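Beta-N-acetylglucosaminidase-like protein Glycoside hydrolase family 20 (Flavobacterium johnsoniae, PDB 6YHH) is a chitobiase, a family 20 glycoside hydrolase of bacterial chitin degradation that removes N-acetylglucosamine from chitin-derived oligosaccharides. Local coordinates at the interface of chains A and B. Residues are numbered along the deposited sequence; one frame, centred on the assembly and turned at random. Chains: chain A/B, Beta-N-acetylglucosaminidase-like protein Glycoside hydrolase family 20.

Contact 1: the interface of chains A and B. Residues chain A 607-608, 610-611, 614; chain B 127-130.
A:Gln614 reaches over the backbone of B:Ser128 and gives its carboxamide N-H to the carbonyl there, with A:Gln614 NE2 2.9 Å from B:Ser128 O. The bond is bent: NE2 stands above the carbonyl plane, away from a lone pair, and the oxygen is tilted from the plane of the glutamine amide. With CG anti to the carbonyl carbon (chi1 -66°) and the chain bent at chi2, A:Gln614 lays both its CG methylene and its amide against that one oxygen. The tight part of the contact is the loop B:127-130 wedged against A:Pro611. The pyrrolidine ring of A:Pro611 puts CG 3.4 Å from B:Asp127 O and CB 3.6 Å from B:Lys129 O, so it meets main chain more than side chains. Next to it, CB of B:Ser128 faces the carbonyl oxygens of A:Ser607 and A:Ala608. The loop is braced from within, since B:Asp127 OD1 accepts the backbone N-H groups of both B:Lys129 and B:Lys130 (2.9 Å from OD1 to each N), a cap that probably helps to hold the turn in shape. The looser side is where the aliphatic stem of B:Lys129 crosses A:Gln614 at about a right angle, B:Lys129 CG lying 3.9 Å from A:Gln614 CD. Beyond CG the lysine runs extended, and its modelled chain stops at CE, which suggests a mobile tip. In the fold, the B loop links strands 125-126 and 131-134, while the A residues form the turn from the end of helix 583-607 through 3-10 helix 611-613 toward helix 617-634.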
# COMPACT_ATOMS: atom_id res chain seq x y z
N SER A 607 20.26 20.25 1.83
CA SER A 607 21.43 19.43 2.02
C SER A 607 22.19 19.59 3.34
O SER A 607 22.85 18.62 3.78
CB SER A 607 22.38 19.60 0.85
OG SER A 607 23.12 20.81 1.00
N ALA A 608 21.98 20.73 4.05
CA ALA A 608 22.61 20.94 5.34
C ALA A 608 22.27 19.86 6.33
O ALA A 608 23.07 19.55 7.21
CB ALA A 608 22.21 22.32 5.84
N ALA A 610 20.67 16.70 5.16
CA ALA A 610 20.15 15.59 4.32
C ALA A 610 21.27 15.04 3.41
O ALA A 610 21.39 15.49 2.27
CB ALA A 610 18.97 16.05 3.49
N PRO A 611 22.06 14.06 3.89
CA PRO A 611 23.09 13.51 3.08
C PRO A 611 22.62 12.96 1.74
O PRO A 611 23.43 12.90 0.80
CB PRO A 611 23.73 12.40 3.99
CG PRO A 611 23.45 12.89 5.39
CD PRO A 611 22.06 13.52 5.26
N GLN A 614 23.07 15.07 -1.35
CA GLN A 614 24.40 15.31 -1.88
C GLN A 614 24.62 14.77 -3.30
O GLN A 614 25.22 15.42 -4.13
CB GLN A 614 25.48 14.77 -0.93
CG GLN A 614 25.55 15.48 0.43
CD GLN A 614 26.01 16.97 0.36
OE1 GLN A 614 26.79 17.34 -0.51
NE2 GLN A 614 25.59 17.75 1.32
N ASP B 127 25.03 14.66 9.60
CA ASP B 127 25.32 16.06 9.18
C ASP B 127 24.88 16.29 7.73
O ASP B 127 23.90 15.71 7.27
CB ASP B 127 26.78 16.42 9.55
CG ASP B 127 27.79 15.58 8.93
OD1 ASP B 127 27.56 14.92 7.91
OD2 ASP B 127 28.92 15.47 9.47
N SER B 128 25.59 17.16 7.00
CA SER B 128 25.21 17.31 5.63
C SER B 128 25.64 16.15 4.71
O SER B 128 25.13 16.06 3.58
CB SER B 128 25.75 18.66 5.07
OG SER B 128 27.18 18.61 4.95
N LYS B 129 26.58 15.29 5.16
CA LYS B 129 27.23 14.32 4.29
C LYS B 129 27.24 12.89 4.82
O LYS B 129 27.32 11.99 3.97
CB LYS B 129 28.67 14.74 4.03
CG LYS B 129 28.70 15.87 3.00
CD LYS B 129 30.08 16.53 2.91
CE LYS B 129 30.21 17.43 1.67
N LYS B 130 27.21 12.72 6.13
CA LYS B 130 27.47 11.43 6.75
C LYS B 130 26.42 11.13 7.79
O LYS B 130 25.76 12.01 8.36
CB LYS B 130 28.84 11.38 7.46

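Contact 2: the interface of chains A and B. Residues chain A 514-515, 518, 554, 612; chain B 54-55, 496-497.
B:Phe496 turns the rim of its ring to helix 507-517 of chain A, with A:Asn515 CA at the ring edge, in plane, 3.9 Å from B:Phe496 CE1. CB of A:Arg514 adds a further apolar touch, and A:Arg514 O lies 3.4 Å from CZ of B:Phe496. On chain B the guanidinium of B:Arg497 has CE2 of B:Phe496 over one face and CD of B:Arg55 over the other, both toward its rim, which probably limits its turning. Its edge points to chain A: B:Arg497 NH1 donates to A:Asn515 OD1 (2.8 Å), in the carbonyl plane of the amide, although the two flat groups are turned 70° apart. With CG anti to the backbone N (chi1 179°), the amide of A:Asn515 points away from its helix toward chain B and meets it through both ends. A:Asn515 ND2 donates to B:Gly54 O at 3.0 Å and also to A:Thr554 O, which steadies the amide's rotation. B:Gly54 O takes a second donor, A:Thr554 OG1, on a lone pair. An alanine in place of A:Asn515 would probably leave B:Arg497 NH1 without its carbonyl mate and B:Gly54 O with less support. At the rim, water 1 joins B:Arg497 NH2 and B:Arg55 O to A:Asn515 O, and water 2 bridges NH2 to A:Asn518 OD1. The site joins the C-terminal ends of helices 40-56 and 484-497 of chain B to chain A and probably helps to hold the deposited dimer together.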
# COMPACT_ATOMS: atom_id res chain seq x y z
N ARG A 514 10.65 12.26 0.94
CA ARG A 514 10.82 12.52 2.41
C ARG A 514 12.04 11.82 2.96
O ARG A 514 12.83 12.43 3.74
CB ARG A 514 9.57 12.18 3.20
CG ARG A 514 8.49 13.27 3.09
CD ARG A 514 7.29 12.91 4.00
NE ARG A 514 6.45 11.82 3.49
CZ ARG A 514 5.48 11.92 2.59
NH1 ARG A 514 5.22 13.05 1.98
NH2 ARG A 514 4.81 10.84 2.22
N ASN A 515 12.29 10.60 2.53
CA ASN A 515 13.50 9.89 2.94
C ASN A 515 14.75 10.70 2.49
O ASN A 515 15.68 10.90 3.27
CB ASN A 515 13.51 8.49 2.32
CG ASN A 515 14.77 7.76 2.71
OD1 ASN A 515 15.03 7.58 3.90
ND2 ASN A 515 15.55 7.32 1.70
N ASN A 518 15.24 13.92 4.48
CA ASN A 518 15.24 13.84 5.91
C ASN A 518 14.00 14.53 6.48
O ASN A 518 14.06 15.19 7.53
CB ASN A 518 16.50 14.44 6.54
CG ASN A 518 16.73 13.99 7.95
OD1 ASN A 518 16.14 13.01 8.45
ND2 ASN A 518 17.59 14.72 8.65
N THR A 554 15.51 3.49 -2.54
CA THR A 554 14.87 4.60 -1.82
C THR A 554 15.53 5.96 -2.10
O THR A 554 15.44 6.89 -1.28
CB THR A 554 14.97 4.29 -0.32
OG1 THR A 554 16.34 4.09 -0.03
CG2 THR A 554 14.16 3.04 0.08
N LEU A 612 21.37 12.42 1.68
CA LEU A 612 20.93 11.82 0.43
C LEU A 612 20.62 12.87 -0.66
O LEU A 612 20.31 12.51 -1.78
CB LEU A 612 19.72 10.92 0.65
CG LEU A 612 19.94 9.75 1.62
CD1 LEU A 612 18.67 8.97 1.73
CD2 LEU A 612 21.06 8.91 1.23
N GLY B 54 18.15 1.63 3.54
CA GLY B 54 17.10 2.48 2.89
C GLY B 54 17.23 3.93 3.31
O GLY B 54 17.00 4.86 2.52
N ARG B 55 17.63 4.17 4.55
CA ARG B 55 17.74 5.56 5.08
C ARG B 55 19.03 6.24 4.71
O ARG B 55 19.14 7.49 4.70
CB ARG B 55 17.69 5.57 6.57
CG ARG B 55 16.41 4.95 7.13
CD ARG B 55 16.30 5.17 8.64
NE ARG B 55 15.18 4.43 9.19
CZ ARG B 55 14.84 4.44 10.47
NH1 ARG B 55 15.50 5.20 11.35
NH2 ARG B 55 13.85 3.71 10.89
N PHE B 496 7.50 9.77 10.58
CA PHE B 496 8.18 9.75 9.32
C PHE B 496 8.79 8.41 9.03
O PHE B 496 8.58 7.79 7.95
CB PHE B 496 9.23 10.87 9.31
CG PHE B 496 10.41 10.69 8.41
CD1 PHE B 496 10.28 10.43 7.06
CD2 PHE B 496 11.71 10.99 8.89
CE1 PHE B 496 11.41 10.40 6.22
CE2 PHE B 496 12.83 10.96 8.05
CZ PHE B 496 12.69 10.68 6.71
N ARG B 497 9.56 7.91 9.98
CA ARG B 497 10.30 6.67 9.71
C ARG B 497 9.41 5.46 9.66
O ARG B 497 9.83 4.42 9.07
CB ARG B 497 11.50 6.47 10.64
CG ARG B 497 12.56 7.54 10.46
CD ARG B 497 13.13 7.49 9.04
NE ARG B 497 14.34 8.27 8.95
CZ ARG B 497 14.98 8.50 7.80
NH1 ARG B 497 14.63 7.91 6.65
NH2 ARG B 497 16.00 9.32 7.80
O HOH W 1 17.24 9.52 5.09
O HOH W 2 17.03 10.96 10.11

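Contact 1 and contact 2 have C-alpha centres about 12 Å apart and belong to one two-fold symmetric interface, so each recurs with the chains exchanged. No residue is common to both, but the 3-10 helix 611-613 of chain A serves both, giving A:Pro611 to contact 1 and A:Leu612 to contact 2. Chain B contributes a loop between strands to contact 1 and helix ends to contact 2. The centres lie about 39 Å and 33 Å from A:Glu317, the predicted proton donor, so a role in assembly, if the deposited dimer is the biological one, is likelier than direct participation in catalysis.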